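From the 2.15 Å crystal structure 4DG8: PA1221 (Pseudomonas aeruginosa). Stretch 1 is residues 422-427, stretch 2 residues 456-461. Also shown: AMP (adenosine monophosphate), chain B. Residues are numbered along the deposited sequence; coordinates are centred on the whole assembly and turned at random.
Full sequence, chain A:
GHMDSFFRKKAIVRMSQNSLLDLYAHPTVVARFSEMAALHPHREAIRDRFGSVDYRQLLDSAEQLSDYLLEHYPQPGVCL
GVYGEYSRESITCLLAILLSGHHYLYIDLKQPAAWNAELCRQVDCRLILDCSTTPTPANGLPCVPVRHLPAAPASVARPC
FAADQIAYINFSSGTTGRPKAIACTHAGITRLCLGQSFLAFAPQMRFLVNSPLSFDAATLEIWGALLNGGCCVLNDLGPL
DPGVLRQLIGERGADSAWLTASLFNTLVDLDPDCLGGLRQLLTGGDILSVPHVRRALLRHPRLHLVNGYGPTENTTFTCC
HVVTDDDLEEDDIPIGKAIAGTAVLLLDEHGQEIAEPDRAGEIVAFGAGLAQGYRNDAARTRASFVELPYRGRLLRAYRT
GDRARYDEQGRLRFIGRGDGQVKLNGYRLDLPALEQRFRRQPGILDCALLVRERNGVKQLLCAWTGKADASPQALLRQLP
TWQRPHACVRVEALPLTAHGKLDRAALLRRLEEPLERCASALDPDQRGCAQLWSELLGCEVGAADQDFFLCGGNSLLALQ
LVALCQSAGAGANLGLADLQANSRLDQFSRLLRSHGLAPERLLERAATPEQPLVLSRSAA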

# COMPACT_ATOMS: atom_id res chain seq x y z
N VAL A 422 6.57 -10.15 -8.86
CA VAL A 422 6.93 -8.86 -9.44
C VAL A 422 6.02 -7.76 -8.91
O VAL A 422 4.94 -8.05 -8.40
N LYS A 423 6.44 -6.51 -9.03
CA LYS A 423 5.58 -5.39 -8.66
C LYS A 423 4.94 -4.77 -9.91
O LYS A 423 5.65 -4.25 -10.77
N LEU A 424 3.62 -4.81 -10.00
CA LEU A 424 2.93 -4.24 -11.16
C LEU A 424 2.00 -3.10 -10.74
O LEU A 424 0.95 -3.33 -10.14
N ASN A 425 2.39 -1.88 -11.06
CA ASN A 425 1.60 -0.70 -10.72
C ASN A 425 1.08 -0.71 -9.28
O ASN A 425 -0.11 -0.55 -9.04
N GLY A 426 2.00 -0.93 -8.34
CA GLY A 426 1.67 -0.88 -6.93
C GLY A 426 1.30 -2.21 -6.31
O GLY A 426 1.30 -2.33 -5.09
N TYR A 427 0.97 -3.20 -7.14
CA TYR A 427 0.57 -4.51 -6.65
C TYR A 427 1.66 -5.57 -6.78
O TYR A 427 2.34 -5.65 -7.81
N GLY A 456 4.99 6.28 -16.91
CA GLY A 456 5.24 5.83 -15.55
C GLY A 456 4.57 4.51 -15.22
O GLY A 456 4.47 4.13 -14.05
N VAL A 457 4.11 3.79 -16.24
CA VAL A 457 3.31 2.61 -15.98
C VAL A 457 3.88 1.32 -16.55
O VAL A 457 4.28 1.25 -17.73
N LYS A 458 3.93 0.29 -15.70
CA LYS A 458 4.32 -1.03 -16.14
C LYS A 458 3.12 -1.64 -16.84
O LYS A 458 1.99 -1.59 -16.35
N GLN A 459 3.39 -2.20 -18.01
CA GLN A 459 2.38 -2.87 -18.79
C GLN A 459 2.74 -4.33 -18.82
O GLN A 459 3.92 -4.71 -18.91
N LEU A 460 1.71 -5.15 -18.69
CA LEU A 460 1.81 -6.58 -18.82
C LEU A 460 1.56 -6.89 -20.29
O LEU A 460 0.69 -6.29 -20.92
N LEU A 461 2.35 -7.80 -20.83
CA LEU A 461 2.19 -8.25 -22.21
C LEU A 461 2.06 -9.76 -22.18
O LEU A 461 2.79 -10.43 -21.45

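The contact between the two stretches is small and mixed in character: a tight turn presents an asparagine whose carboxamide pairs with the backbone of a neighbouring strand, and beside it Lys-458 and Leu-424 pack against the opposing stretch, with Leu-460 in turn touching Leu-424. About 315 Å² of surface is buried in total, counting both sides. The strands 422-424 and 457-461 run at 110° to one another and their axes come no closer than 8.1 Å, so the gap is bridged by side chains, and no backbone-to-backbone hydrogen bond joins the two stretches.

The centre of the contact is Asn-425, whose CA lies 6.1 Å from the CA of Lys-458. It follows the end of the first strand in a type I' turn from Leu-424 to Tyr-427, closed by hydrogen bonds from Leu-424 N to Tyr-427 O (2.7 Å) and from Tyr-427 N to Leu-424 O (3.0 Å). The CA-to-CB bond of Asn-425 points sideways, but with the chi1 of Asn-425 in m (-57°) the carboxamide comes nearer to the second strand and meets both polar backbone groups of Lys-458. Asn-425 ND2 donates to Lys-458 O at 2.8 Å, and Lys-458 N donates to Asn-425 OD1 at 3.1 Å. The amide thus serves as donor and acceptor to a single residue, much as a strand backbone would. Alongside, Asn-425 OD1 lies 3.6 Å from Val-457 CG1, a methyl placed by a chi1 of 158° (t). Gly-426, next in the turn, has phi/psi of 93/-17, where a CB would be jammed against the carbonyl oxygen of Asn-425.

Lys-458 is the residue most covered by the opposing stretch, and its CA-to-CB bond points toward it. Chi1 is m and chi2 is off-well at 114°, after which chi3 and chi4 are both t, so that the outer part of the chain is extended. On its way it passes the asparagine, with Lys-458 CD 3.8 Å from Asn-425 OD1, and Lys-458 NZ ends 3.5 Å from Lys-423 O, a close approach rather than a hydrogen bond; the ammonium group is hydrogen-bonded elsewhere in the structure.

Leu-424 supplies the apolar part. Its side chain (chi1 t, chi2 p) starts sideways and comes nearer at its end, bringing Leu-424 CD1 to 3.7 Å from Lys-458 CB and 3.5 Å from Lys-458 O. The other methyl, Leu-424 CD2, lies 4.3 Å from CD2 of Leu-460, which has the same t, p rotamer; both leucines are buried.

Lys-423 takes a different course. All four of its chi angles are m, a curled conformation that leads its end away from the second strand to the bound AMP. There Lys-423 NZ donates to AMP O4' at 3.0 Å and to AMP O5' at 3.2 Å, linking the ribose ring oxygen and the ester oxygen through one ammonium group. The CA-to-CB bond of Gln-459 points away from the first stretch, and Tyr-427 stays beyond contact distance of the second.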

# COMPACT_ATOMS: atom_id res chain seq x y z
CB VAL A 422 6.77 -8.89 -10.97
CG1 VAL A 422 7.65 -9.98 -11.57
CG2 VAL A 422 5.31 -9.13 -11.32
CB LYS A 423 6.36 -4.32 -7.88
CG LYS A 423 6.90 -4.76 -6.51
CD LYS A 423 5.78 -4.98 -5.49
CE LYS A 423 5.09 -3.66 -5.04
NZ LYS A 423 5.83 -2.89 -3.99
CB LEU A 424 2.15 -5.35 -11.87
CG LEU A 424 1.28 -5.03 -13.08
CD1 LEU A 424 2.08 -4.28 -14.11
CD2 LEU A 424 0.71 -6.32 -13.67
CB ASN A 425 0.47 -0.49 -11.72
CG ASN A 425 0.98 -0.36 -13.12
OD1 ASN A 425 1.92 0.41 -13.38
ND2 ASN A 425 0.41 -1.14 -14.04
CB TYR A 427 -0.65 -5.01 -7.43
CG TYR A 427 -1.89 -4.17 -7.30
CD1 TYR A 427 -2.60 -4.12 -6.11
CD2 TYR A 427 -2.39 -3.45 -8.39
CE1 TYR A 427 -3.75 -3.36 -5.99
CE2 TYR A 427 -3.54 -2.68 -8.29
CZ TYR A 427 -4.22 -2.65 -7.09
OH TYR A 427 -5.36 -1.90 -6.96
CB VAL A 457 1.84 2.81 -16.45
CG1 VAL A 457 1.16 1.47 -16.70
CG2 VAL A 457 1.08 3.63 -15.43
CB LYS A 458 4.76 -1.91 -14.97
CG LYS A 458 5.88 -1.33 -14.10
CD LYS A 458 5.35 -1.04 -12.70
CE LYS A 458 6.48 -0.85 -11.69
NZ LYS A 458 5.94 -0.77 -10.30
CB GLN A 459 2.33 -2.31 -20.21
CG GLN A 459 1.76 -0.90 -20.28
CD GLN A 459 1.82 -0.29 -21.68
OE1 GLN A 459 2.53 -0.78 -22.55
NE2 GLN A 459 1.07 0.78 -21.89
CB LEU A 460 0.75 -7.24 -17.94
CG LEU A 460 0.90 -8.71 -17.60
CD1 LEU A 460 2.21 -8.97 -16.87
CD2 LEU A 460 -0.29 -9.14 -16.74
CB LEU A 461 3.38 -7.83 -23.07
CG LEU A 461 3.63 -6.34 -23.28
CD1 LEU A 461 4.75 -6.13 -24.28
CD2 LEU A 461 2.36 -5.64 -23.74
P AMP B . 3.74 -4.25 -1.00
O1P AMP B . 2.67 -4.23 -2.08
O2P AMP B . 4.03 -2.97 -0.24
O3P AMP B . 3.36 -5.37 -0.05
O5' AMP B . 5.09 -4.82 -1.61
C5' AMP B . 6.16 -5.18 -0.76
C4' AMP B . 7.36 -5.64 -1.55
O4' AMP B . 7.78 -4.60 -2.48
C3' AMP B . 8.61 -5.93 -0.73
O3' AMP B . 8.58 -7.21 -0.12
C2' AMP B . 9.72 -5.76 -1.76
O2' AMP B . 9.82 -6.91 -2.59
C1' AMP B . 9.19 -4.60 -2.60
N9 AMP B . 9.70 -3.29 -2.13
C8 AMP B . 8.99 -2.41 -1.38
N7 AMP B . 9.71 -1.30 -1.10
C5 AMP B . 10.92 -1.44 -1.66
C6 AMP B . 12.16 -0.63 -1.74
N6 AMP B . 12.25 0.58 -1.15
N1 AMP B . 13.21 -1.13 -2.44
C2 AMP B . 13.12 -2.34 -3.04
N3 AMP B . 12.02 -3.12 -3.01
C4 AMP B . 10.90 -2.75 -2.35